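Local coordinates for protein D-glycerate 3-kinase (Cryptococcus neoformans var. grubii serotype A, PDB 6CKG) that probably acts as a kinase that transfers a phosphate group to D-glycerate, at residues L32-H35 and R36-N40; P68-L71 and E72-G76; S92-V95 and K96-S100. All blocks are in the same frame, centred on the assembly; numbering follows the deposited sequence.

Contact 1: residues L32-H35 and R36-N40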
ATOM      1  N   LEU A  32      19.286  -3.587  -5.259  1.00 29.17           N
ATOM      2  CA  LEU A  32      20.191  -3.452  -4.118  1.00 26.11           C
ATOM      3  C   LEU A  32      21.628  -3.221  -4.579  1.00 30.95           C
ATOM      4  O   LEU A  32      22.341  -2.381  -4.014  1.00 33.64           O
ATOM      5  CB  LEU A  32      20.111  -4.691  -3.223  1.00 30.86           C
ATOM      6  CG  LEU A  32      21.040  -4.723  -1.982  1.00 33.97           C
ATOM      7  CD1 LEU A  32      20.773  -3.533  -1.054  1.00 27.56           C
ATOM      8  CD2 LEU A  32      20.883  -6.020  -1.199  1.00 33.87           C
ATOM      9  N   ALA A  33      22.067  -3.949  -5.608  1.00 30.24           N
ATOM     10  CA  ALA A  33      23.430  -3.769  -6.108  1.00 37.18           C
ATOM     11  C   ALA A  33      23.633  -2.375  -6.694  1.00 33.38           C
ATOM     12  O   ALA A  33      24.679  -1.756  -6.474  1.00 34.12           O
ATOM     13  CB  ALA A  33      23.771  -4.843  -7.144  1.00 41.33           C
ATOM     14  N   ARG A  34      22.651  -1.860  -7.443  1.00 33.31           N
ATOM     15  CA  ARG A  34      22.743  -0.496  -7.960  1.00 35.80           C
ATOM     16  C   ARG A  34      22.796   0.516  -6.822  1.00 38.82           C
ATOM     17  O   ARG A  34      23.620   1.437  -6.826  1.00 41.31           O
ATOM     18  CB  ARG A  34      21.549  -0.203  -8.879  1.00 43.45           C
ATOM     19  CG  ARG A  34      21.539   1.204  -9.472  1.00 46.74           C
ATOM     20  CD  ARG A  34      20.129   1.642  -9.880  1.00 52.60           C
ATOM     21  NE  ARG A  34      19.148   1.324  -8.842  1.00 53.77           N
ATOM     22  CZ  ARG A  34      19.052   1.965  -7.679  1.00 51.84           C
ATOM     23  NH1 ARG A  34      19.872   2.975  -7.405  1.00 59.91           N
ATOM     24  NH2 ARG A  34      18.134   1.598  -6.787  1.00 39.71           N
ATOM     25  N   HIS A  35      21.890   0.370  -5.854  1.00 33.57           N
ATOM     26  CA  HIS A  35      21.861   1.205  -4.654  1.00 31.30           C
ATOM     27  C   HIS A  35      23.222   1.247  -3.966  1.00 34.59           C
ATOM     28  O   HIS A  35      23.723   2.323  -3.622  1.00 39.83           O
ATOM     29  CB  HIS A  35      20.772   0.646  -3.730  1.00 34.37           C
ATOM     30  CG  HIS A  35      20.561   1.398  -2.450  1.00 40.30           C
ATOM     31  ND1 HIS A  35      20.062   2.684  -2.405  1.00 41.52           N
ATOM     32  CD2 HIS A  35      20.695   1.003  -1.162  1.00 37.62           C
ATOM     33  CE1 HIS A  35      19.939   3.062  -1.144  1.00 42.18           C
ATOM     34  NE2 HIS A  35      20.319   2.062  -0.370  1.00 43.42           N
ATOM     35  N   ARG A  36      23.845   0.079  -3.775  1.00 34.49           N
ATOM     36  CA  ARG A  36      25.137   0.011  -3.093  1.00 38.67           C
ATOM     37  C   ARG A  36      26.253   0.626  -3.939  1.00 47.55           C
ATOM     38  O   ARG A  36      27.193   1.221  -3.396  1.00 44.67           O
ATOM     39  CB  ARG A  36      25.469  -1.444  -2.747  1.00 43.11           C
ATOM     40  CG  ARG A  36      24.559  -2.092  -1.704  1.00 44.64           C
ATOM     41  CD  ARG A  36      25.144  -1.974  -0.299  1.00 45.58           C
ATOM     42  NE  ARG A  36      24.199  -2.378   0.748  1.00 40.03           N
ATOM     43  CZ  ARG A  36      24.039  -3.635   1.150  1.00 38.92           C
ATOM     44  NH1 ARG A  36      24.750  -4.604   0.586  1.00 36.42           N
ATOM     45  NH2 ARG A  36      23.172  -3.927   2.112  1.00 36.34           N
ATOM     46  N   SER A  37      26.184   0.474  -5.268  1.00 50.70           N
ATOM     47  CA  SER A  37      27.175   1.099  -6.145  1.00 53.18           C
ATOM     48  C   SER A  37      27.015   2.611  -6.167  1.00 53.48           C
ATOM     49  O   SER A  37      28.005   3.349  -6.234  1.00 60.70           O
ATOM     50  CB  SER A  37      27.052   0.556  -7.570  1.00 52.55           C
ATOM     51  OG  SER A  37      27.450  -0.796  -7.635  1.00 63.17           O
ATOM     52  N   SER A  38      25.773   3.083  -6.110  1.00 50.85           N
ATOM     53  CA  SER A  38      25.459   4.497  -6.245  1.00 56.50           C
ATOM     54  C   SER A  38      25.720   5.292  -4.979  1.00 64.01           C
ATOM     55  O   SER A  38      25.858   6.517  -5.055  1.00 66.87           O
ATOM     56  CB  SER A  38      23.991   4.672  -6.640  1.00 54.31           C
ATOM     57  OG  SER A  38      23.728   4.124  -7.924  1.00 57.93           O
ATOM     58  N   TRP A  39      25.778   4.635  -3.821  1.00 64.11           N
ATOM     59  CA  TRP A  39      25.837   5.348  -2.550  1.00 59.12           C
ATOM     60  C   TRP A  39      27.139   6.134  -2.444  1.00 63.35           C
ATOM     61  O   TRP A  39      28.226   5.551  -2.387  1.00 59.70           O
ATOM     62  CB  TRP A  39      25.667   4.370  -1.381  1.00 52.47           C
ATOM     63  CG  TRP A  39      25.722   5.023  -0.039  1.00 47.15           C
ATOM     64  CD1 TRP A  39      26.726   4.907   0.885  1.00 47.63           C
ATOM     65  CD2 TRP A  39      24.755   5.919   0.529  1.00 41.36           C
ATOM     66  NE1 TRP A  39      26.433   5.658   1.995  1.00 47.76           N
ATOM     67  CE2 TRP A  39      25.233   6.292   1.804  1.00 45.09           C
ATOM     68  CE3 TRP A  39      23.528   6.431   0.092  1.00 44.19           C
ATOM     69  CZ2 TRP A  39      24.533   7.157   2.641  1.00 47.68           C
ATOM     70  CZ3 TRP A  39      22.831   7.292   0.930  1.00 48.90           C
ATOM     71  CH2 TRP A  39      23.340   7.643   2.192  1.00 44.01           C
ATOM     72  N   ASN A  40      27.033   7.465  -2.442  1.00 75.15           N
ATOM     73  CA  ASN A  40      28.208   8.326  -2.501  1.00 87.72           C
ATOM     74  C   ASN A  40      28.307   9.208  -1.265  1.00 95.34           C
ATOM     75  O   ASN A  40      28.428  10.433  -1.376  1.00103.95           O
ATOM     76  CB  ASN A  40      28.177   9.191  -3.767  1.00 85.24           C
TER
HETATM   77  O   HOH W   1      21.548   4.598  -9.358  1.00 67.93           O
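The last two turns of helix 19-38 are tied together by backbone bonds and by a leucine-arginine pair one turn apart. Leu32 and Arg36 run side by side: CD1 of Leu32 sits over one face of the guanidinium, 3.9 Å from Arg36 CZ and near its centre. A bend at chi2 (-94°) swings the arginine chain back along the leucine, and its NH2 goes on to a salt bridge with Asp175. Two residues on, Arg34 and Ser38 share a water, which accepts from Arg34 NH1 at 3.0 Å and donates to Ser38 OG at 2.7 Å; the guanidinium is also held by Gln31 through NH2. Regular bonds run from Arg36 N to Leu32 O (2.9 Å), Ser37 N to Ala33 O (2.9 Å) and Ser38 N to Arg34 O (2.8 Å). The series then frays: His35 O receives weak bonds from both Ser38 N and Trp39 N, the latter at 3.1 Å and only 122° at the hydrogen. Past this point Trp39 leaves helical geometry, its NE1 bonded to Thr43 O, while His35 NE2 reaches Pro46 O. The pattern is that of a helix C-terminus fading into a loop, here the one leading to strand 48-53.

Contact 2: residues P68-L71 and E72-G76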
ATOM      1  N   PRO A  68      10.076 -11.848   1.944  1.00 36.10           N
ATOM      2  CA  PRO A  68      11.113 -11.688   2.986  1.00 41.06           C
ATOM      3  C   PRO A  68      11.832 -12.976   3.344  1.00 39.45           C
ATOM      4  O   PRO A  68      13.072 -12.995   3.382  1.00 41.86           O
ATOM      5  CB  PRO A  68      10.328 -11.127   4.181  1.00 41.25           C
ATOM      6  CG  PRO A  68       9.146 -10.449   3.570  1.00 39.45           C
ATOM      7  CD  PRO A  68       8.782 -11.281   2.377  1.00 32.88           C
ATOM      8  N   ASP A  69      11.099 -14.057   3.624  1.00 38.85           N
ATOM      9  CA  ASP A  69      11.768 -15.295   4.033  1.00 40.37           C
ATOM     10  C   ASP A  69      12.575 -15.892   2.888  1.00 34.11           C
ATOM     11  O   ASP A  69      13.565 -16.591   3.121  1.00 37.96           O
ATOM     12  CB  ASP A  69      10.752 -16.312   4.541  1.00 52.58           C
ATOM     13  CG  ASP A  69      10.118 -15.900   5.852  1.00 67.10           C
ATOM     14  OD1 ASP A  69      10.784 -15.213   6.657  1.00 71.15           O
ATOM     15  OD2 ASP A  69       8.948 -16.269   6.077  1.00 78.36           O
ATOM     16  N   TYR A  70      12.164 -15.627   1.653  1.00 35.45           N
ATOM     17  CA  TYR A  70      12.910 -16.096   0.491  1.00 37.06           C
ATOM     18  C   TYR A  70      14.251 -15.375   0.382  1.00 38.73           C
ATOM     19  O   TYR A  70      15.296 -16.010   0.183  1.00 37.00           O
ATOM     20  CB  TYR A  70      12.057 -15.878  -0.762  1.00 37.97           C
ATOM     21  CG  TYR A  70      12.572 -16.520  -2.015  1.00 33.27           C
ATOM     22  CD1 TYR A  70      13.422 -15.832  -2.872  1.00 34.88           C
ATOM     23  CD2 TYR A  70      12.185 -17.806  -2.365  1.00 33.98           C
ATOM     24  CE1 TYR A  70      13.883 -16.410  -4.037  1.00 37.55           C
ATOM     25  CE2 TYR A  70      12.656 -18.398  -3.530  1.00 43.43           C
ATOM     26  CZ  TYR A  70      13.504 -17.695  -4.355  1.00 41.05           C
ATOM     27  OH  TYR A  70      13.969 -18.277  -5.508  1.00 48.48           O
ATOM     28  N   LEU A  71      14.241 -14.041   0.522  1.00 30.26           N
ATOM     29  CA  LEU A  71      15.481 -13.272   0.430  1.00 30.64           C
ATOM     30  C   LEU A  71      16.419 -13.576   1.594  1.00 33.20           C
ATOM     31  O   LEU A  71      17.643 -13.659   1.407  1.00 34.73           O
ATOM     32  CB  LEU A  71      15.164 -11.775   0.368  1.00 29.54           C
ATOM     33  CG  LEU A  71      14.506 -11.340  -0.953  1.00 35.17           C
ATOM     34  CD1 LEU A  71      14.065  -9.870  -0.945  1.00 32.83           C
ATOM     35  CD2 LEU A  71      15.445 -11.617  -2.118  1.00 32.18           C
ATOM     36  N   GLU A  72      15.869 -13.749   2.804  1.00 30.46           N
ATOM     37  CA  GLU A  72      16.706 -14.042   3.962  1.00 33.80           C
ATOM     38  C   GLU A  72      17.308 -15.432   3.856  1.00 37.39           C
ATOM     39  O   GLU A  72      18.494 -15.629   4.150  1.00 40.12           O
ATOM     40  CB  GLU A  72      15.905 -13.908   5.266  1.00 36.81           C
ATOM     41  CG  GLU A  72      15.329 -12.500   5.532  1.00 44.73           C
ATOM     42  CD  GLU A  72      14.918 -12.260   6.986  1.00 55.99           C
ATOM     43  OE1 GLU A  72      14.422 -13.213   7.631  1.00 59.11           O
ATOM     44  OE2 GLU A  72      15.099 -11.113   7.479  1.00 47.03           O
ATOM     45  N   LYS A  73      16.517 -16.404   3.402  1.00 37.80           N
ATOM     46  CA  LYS A  73      16.991 -17.780   3.410  1.00 39.16           C
ATOM     47  C   LYS A  73      17.940 -18.056   2.255  1.00 41.89           C
ATOM     48  O   LYS A  73      18.991 -18.671   2.451  1.00 40.34           O
ATOM     49  CB  LYS A  73      15.813 -18.754   3.368  1.00 37.25           C
ATOM     50  CG  LYS A  73      16.243 -20.221   3.371  1.00 44.19           C
ATOM     51  CD  LYS A  73      15.116 -21.130   2.920  1.00 53.96           C
ATOM     52  CE  LYS A  73      15.613 -22.548   2.683  1.00 66.55           C
ATOM     53  NZ  LYS A  73      15.999 -23.224   3.954  1.00 73.68           N
ATOM     54  N   HIS A  74      17.591 -17.618   1.047  1.00 39.55           N
ATOM     55  CA  HIS A  74      18.357 -17.982  -0.137  1.00 43.62           C
ATOM     56  C   HIS A  74      19.383 -16.938  -0.561  1.00 36.15           C
ATOM     57  O   HIS A  74      20.297 -17.273  -1.316  1.00 41.49           O
ATOM     58  CB  HIS A  74      17.410 -18.266  -1.309  1.00 39.95           C
ATOM     59  CG  HIS A  74      16.529 -19.452  -1.088  1.00 40.87           C
ATOM     60  ND1 HIS A  74      17.024 -20.731  -0.949  1.00 46.24           N
ATOM     61  CD2 HIS A  74      15.184 -19.554  -0.975  1.00 45.35           C
ATOM     62  CE1 HIS A  74      16.022 -21.569  -0.758  1.00 50.14           C
ATOM     63  NE2 HIS A  74      14.894 -20.879  -0.767  1.00 45.43           N
ATOM     64  N   TYR A  75      19.267 -15.694  -0.096  1.00 38.69           N
ATOM     65  CA  TYR A  75      20.197 -14.648  -0.505  1.00 40.78           C
ATOM     66  C   TYR A  75      20.833 -13.928   0.677  1.00 39.22           C
ATOM     67  O   TYR A  75      21.456 -12.879   0.479  1.00 34.97           O
ATOM     68  CB  TYR A  75      19.488 -13.662  -1.447  1.00 42.51           C
ATOM     69  CG  TYR A  75      19.110 -14.402  -2.695  1.00 41.08           C
ATOM     70  CD1 TYR A  75      20.081 -14.752  -3.635  1.00 33.00           C
ATOM     71  CD2 TYR A  75      17.810 -14.855  -2.888  1.00 45.93           C
ATOM     72  CE1 TYR A  75      19.750 -15.480  -4.749  1.00 36.31           C
ATOM     73  CE2 TYR A  75      17.470 -15.582  -4.006  1.00 46.07           C
ATOM     74  CZ  TYR A  75      18.443 -15.889  -4.932  1.00 43.06           C
ATOM     75  OH  TYR A  75      18.112 -16.624  -6.035  1.00 44.36           O
ATOM     76  N   GLY A  76      20.697 -14.469   1.890  1.00 39.92           N
ATOM     77  CA  GLY A  76      21.392 -13.958   3.058  1.00 35.83           C
ATOM     78  C   GLY A  76      21.072 -12.525   3.424  1.00 30.79           C
ATOM     79  O   GLY A  76      21.845 -11.890   4.144  1.00 35.43           O
TER
HETATM   80  O   HOH W   2      15.686 -16.699  -6.911  1.00 56.41           O
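An aromatic cluster on the final turns of helix 63-75 joins Tyr70 to His74 and Tyr75, at the surface beside helix 19-38. Tyr70 and His74 form a T-shaped pair: the imidazole turns its edge to the phenol face, its CD2 3.7 Å from Tyr70 CD2, with centroids 5.0 Å apart and planes at 60°. Tyr75 lies alongside Tyr70, pointing the same way, and Tyr70 CE1 meets the edge of the Tyr75 ring in its plane, 3.7 Å from Tyr75 CE2. With its CG anti to N (chi1 -170°), the Tyr70 ring points outward and leans slightly toward the C-terminal end, where Tyr75 (chi1 -64°) stands. One water joins their hydroxyls, 2.7 Å from Tyr70 OH and 2.6 Å from Tyr75 OH. The helix follows strand 48-53 and leads to strand 79-83, two parallel strands of the central sheet, so it belongs to a beta-alpha-beta unit. Leu71, buried against Ala25 and Leu79, also touches Tyr75, CD2 to CD2 at 4.1 Å. Tyr75 N approaches Leu71 O from above the carbonyl plane (3.0 Å), and Gly76, with positive phi, is first to leave helical phi/psi. Asp69 OD1 and Glu72 OE1, like charges, stand 4.3 Å apart, while Glu72 OE2 accepts from Leu79 N.

Contact 3: residues S92-V95 and K96-S100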
ATOM      1  N   SER A  92      -8.997   6.327  18.621  1.00 29.88           N
ATOM      2  CA  SER A  92      -9.374   7.652  19.112  1.00 30.43           C
ATOM      3  C   SER A  92      -9.187   8.719  18.034  1.00 29.59           C
ATOM      4  O   SER A  92     -10.064   9.570  17.820  1.00 31.69           O
ATOM      5  CB  SER A  92      -8.565   7.994  20.364  1.00 33.74           C
ATOM      6  OG  SER A  92      -9.114   9.133  20.983  1.00 34.12           O
ATOM      7  N   ASP A  93      -8.049   8.686  17.344  1.00 27.33           N
ATOM      8  CA  ASP A  93      -7.764   9.654  16.288  1.00 33.52           C
ATOM      9  C   ASP A  93      -8.697   9.481  15.098  1.00 34.65           C
ATOM     10  O   ASP A  93      -9.085  10.467  14.465  1.00 34.74           O
ATOM     11  CB  ASP A  93      -6.312   9.522  15.824  1.00 25.91           C
ATOM     12  CG  ASP A  93      -5.333  10.225  16.748  1.00 36.84           C
ATOM     13  OD1 ASP A  93      -5.770  10.850  17.739  1.00 38.85           O
ATOM     14  OD2 ASP A  93      -4.121  10.153  16.477  1.00 40.81           O
ATOM     15  N   GLN A  94      -9.033   8.231  14.752  1.00 31.98           N
ATOM     16  CA  GLN A  94      -9.971   7.995  13.657  1.00 29.65           C
ATOM     17  C   GLN A  94     -11.353   8.538  14.000  1.00 33.38           C
ATOM     18  O   GLN A  94     -12.033   9.110  13.141  1.00 31.92           O
ATOM     19  CB  GLN A  94     -10.047   6.503  13.332  1.00 27.94           C
ATOM     20  CG  GLN A  94     -11.161   6.147  12.350  1.00 28.80           C
ATOM     21  CD  GLN A  94     -11.003   6.826  11.000  1.00 32.28           C
ATOM     22  OE1 GLN A  94      -9.925   6.797  10.397  1.00 28.16           O
ATOM     23  NE2 GLN A  94     -12.082   7.444  10.519  1.00 27.04           N
ATOM     24  N   VAL A  95     -11.782   8.369  15.254  1.00 33.21           N
ATOM     25  CA  VAL A  95     -13.060   8.928  15.683  1.00 33.42           C
ATOM     26  C   VAL A  95     -13.041  10.446  15.542  1.00 37.04           C
ATOM     27  O   VAL A  95     -14.001  11.046  15.054  1.00 36.58           O
ATOM     28  CB  VAL A  95     -13.383   8.482  17.120  1.00 34.92           C
ATOM     29  CG1 VAL A  95     -14.554   9.283  17.719  1.00 40.90           C
ATOM     30  CG2 VAL A  95     -13.696   6.997  17.142  1.00 39.10           C
ATOM     31  N   LYS A  96     -11.929  11.082  15.929  1.00 36.88           N
ATOM     32  CA  LYS A  96     -11.806  12.527  15.772  1.00 36.95           C
ATOM     33  C   LYS A  96     -11.915  12.923  14.312  1.00 38.91           C
ATOM     34  O   LYS A  96     -12.609  13.888  13.980  1.00 40.32           O
ATOM     35  CB  LYS A  96     -10.486  13.018  16.367  1.00 35.18           C
ATOM     36  CG  LYS A  96     -10.492  13.065  17.894  1.00 42.79           C
ATOM     37  CD  LYS A  96      -9.138  13.436  18.466  1.00 43.37           C
ATOM     38  CE  LYS A  96      -9.215  13.553  20.004  1.00 49.92           C
ATOM     39  NZ  LYS A  96      -7.868  13.562  20.639  1.00 50.80           N
ATOM     40  N   LEU A  97     -11.267  12.163  13.426  1.00 32.31           N
ATOM     41  CA  LEU A  97     -11.347  12.434  11.992  1.00 33.84           C
ATOM     42  C   LEU A  97     -12.776  12.294  11.487  1.00 37.65           C
ATOM     43  O   LEU A  97     -13.282  13.168  10.775  1.00 36.94           O
ATOM     44  CB  LEU A  97     -10.406  11.493  11.232  1.00 31.73           C
ATOM     45  CG  LEU A  97     -10.472  11.512   9.706  1.00 35.52           C
ATOM     46  CD1 LEU A  97     -10.097  12.893   9.192  1.00 37.48           C
ATOM     47  CD2 LEU A  97      -9.551  10.447   9.158  1.00 33.38           C
ATOM     48  N   SER A  98     -13.447  11.195  11.846  1.00 36.76           N
ATOM     49  CA  SER A  98     -14.831  11.009  11.419  1.00 42.35           C
ATOM     50  C   SER A  98     -15.702  12.166  11.884  1.00 41.53           C
ATOM     51  O   SER A  98     -16.511  12.686  11.110  1.00 38.43           O
ATOM     52  CB  SER A  98     -15.385   9.683  11.945  1.00 40.71           C
ATOM     53  OG  SER A  98     -14.726   8.589  11.321  1.00 47.25           O
ATOM     54  N   GLN A  99     -15.528  12.597  13.137  1.00 41.54           N
ATOM     55  CA  GLN A  99     -16.366  13.657  13.696  1.00 39.02           C
ATOM     56  C   GLN A  99     -16.117  14.995  13.022  1.00 39.36           C
ATOM     57  O   GLN A  99     -17.019  15.835  12.976  1.00 39.49           O
ATOM     58  CB  GLN A  99     -16.117  13.817  15.190  1.00 45.86           C
ATOM     59  CG  GLN A  99     -16.600  12.691  16.066  1.00 55.98           C
ATOM     60  CD  GLN A  99     -16.218  12.934  17.505  1.00 63.31           C
ATOM     61  OE1 GLN A  99     -15.426  13.838  17.800  1.00 62.87           O
ATOM     62  NE2 GLN A  99     -16.778  12.140  18.415  1.00 70.76           N
ATOM     63  N   SER A 100     -14.908  15.223  12.513  1.00 44.59           N
ATOM     64  CA  SER A 100     -14.607  16.484  11.854  1.00 46.48           C
ATOM     65  C   SER A 100     -15.083  16.520  10.408  1.00 49.44           C
ATOM     66  O   SER A 100     -15.056  17.589   9.789  1.00 47.03           O
ATOM     67  CB  SER A 100     -13.098  16.757  11.916  1.00 45.08           C
ATOM     68  OG  SER A 100     -12.372  15.825  11.143  1.00 46.22           O
TER
HETATM   69  O   HOH W   3      -6.991  10.838  20.074  1.00 37.81           O
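Lys96 opens the second half of helix 91-100 by reaching back a full turn toward Ser92 and Asp93. Its chain is extended beyond CG and passes the Ser92 carbonyl, with Lys96 CG 3.5 Å from Ser92 O. The ammonium does not form a salt bridge: NZ stays 4.5 Å from Asp93 OD1, and a water fills the role of go-between. That water donates to Asp93 OD1 (2.6 Å), accepts from Lys96 NZ (2.9 Å) and is also hydrogen-bonded to Ser92 OG, so three polar side chains share it. The opposite charges probably still attract one another through this arrangement.

Leu97 comes next, with its N bonded to Asp93 O. Its CD2 lies across the end of the Gln94 amide, 3.9 Å from Gln94 OE1. The glutamine gets there by a bend at chi2 (61°), which folds the amide along the helix, beside both Leu97 and Ser98.

Ser98 has the straightest of the four backbone bonds between the halves, Ser98 N to Gln94 O at 169°. Its OG stands 3.0 Å from Gln94 NE2, and the hydroxyl is hydrogen-bonded to Leu107 O, an acceptor that Gln94 NE2 also meets, though weakly. A carbonyl of the following loop thus gathers both side chains.

Gln99 crosses Val95: Gln99 NE2 is 3.7 Å from Val95 CG1, a contact of amide with methyl. Ser100 finally turns back on its own half, OG donating to Leu97 O at 2.8 Å, the common bond of a helical serine to the carbonyl a turn before.

The helix follows strand 79-83, an outer strand of the main sheet, and precedes helix 118-129; Gln94 and Leu97 pack on Leu89 and Thr115 in the loops before and after it, and Asp93 N is bonded to Thr90 OG1 at its start.

Each contact lies on one helix at the surface, contacts 1 and 2 running into the loop after it. Contacts 1 and 2 are neighbours: their centres are about 20 Å apart and their nearest atoms about 7 Å, without touching. The connection runs through helix 19-38, whose last two turns carry contact 1 and whose earlier residues Val21, Gln22, Ala25 and Leu29 pack against contact 2. Contact 3 is remote, its centre about 42 Å from that of contact 1 and 40 Å from that of contact 2, across the centre of the chain. Helix 63-75 follows a P-loop sequence, probably the ATP phosphate site; contact 2 sits toward the far, C-terminal end of that helix.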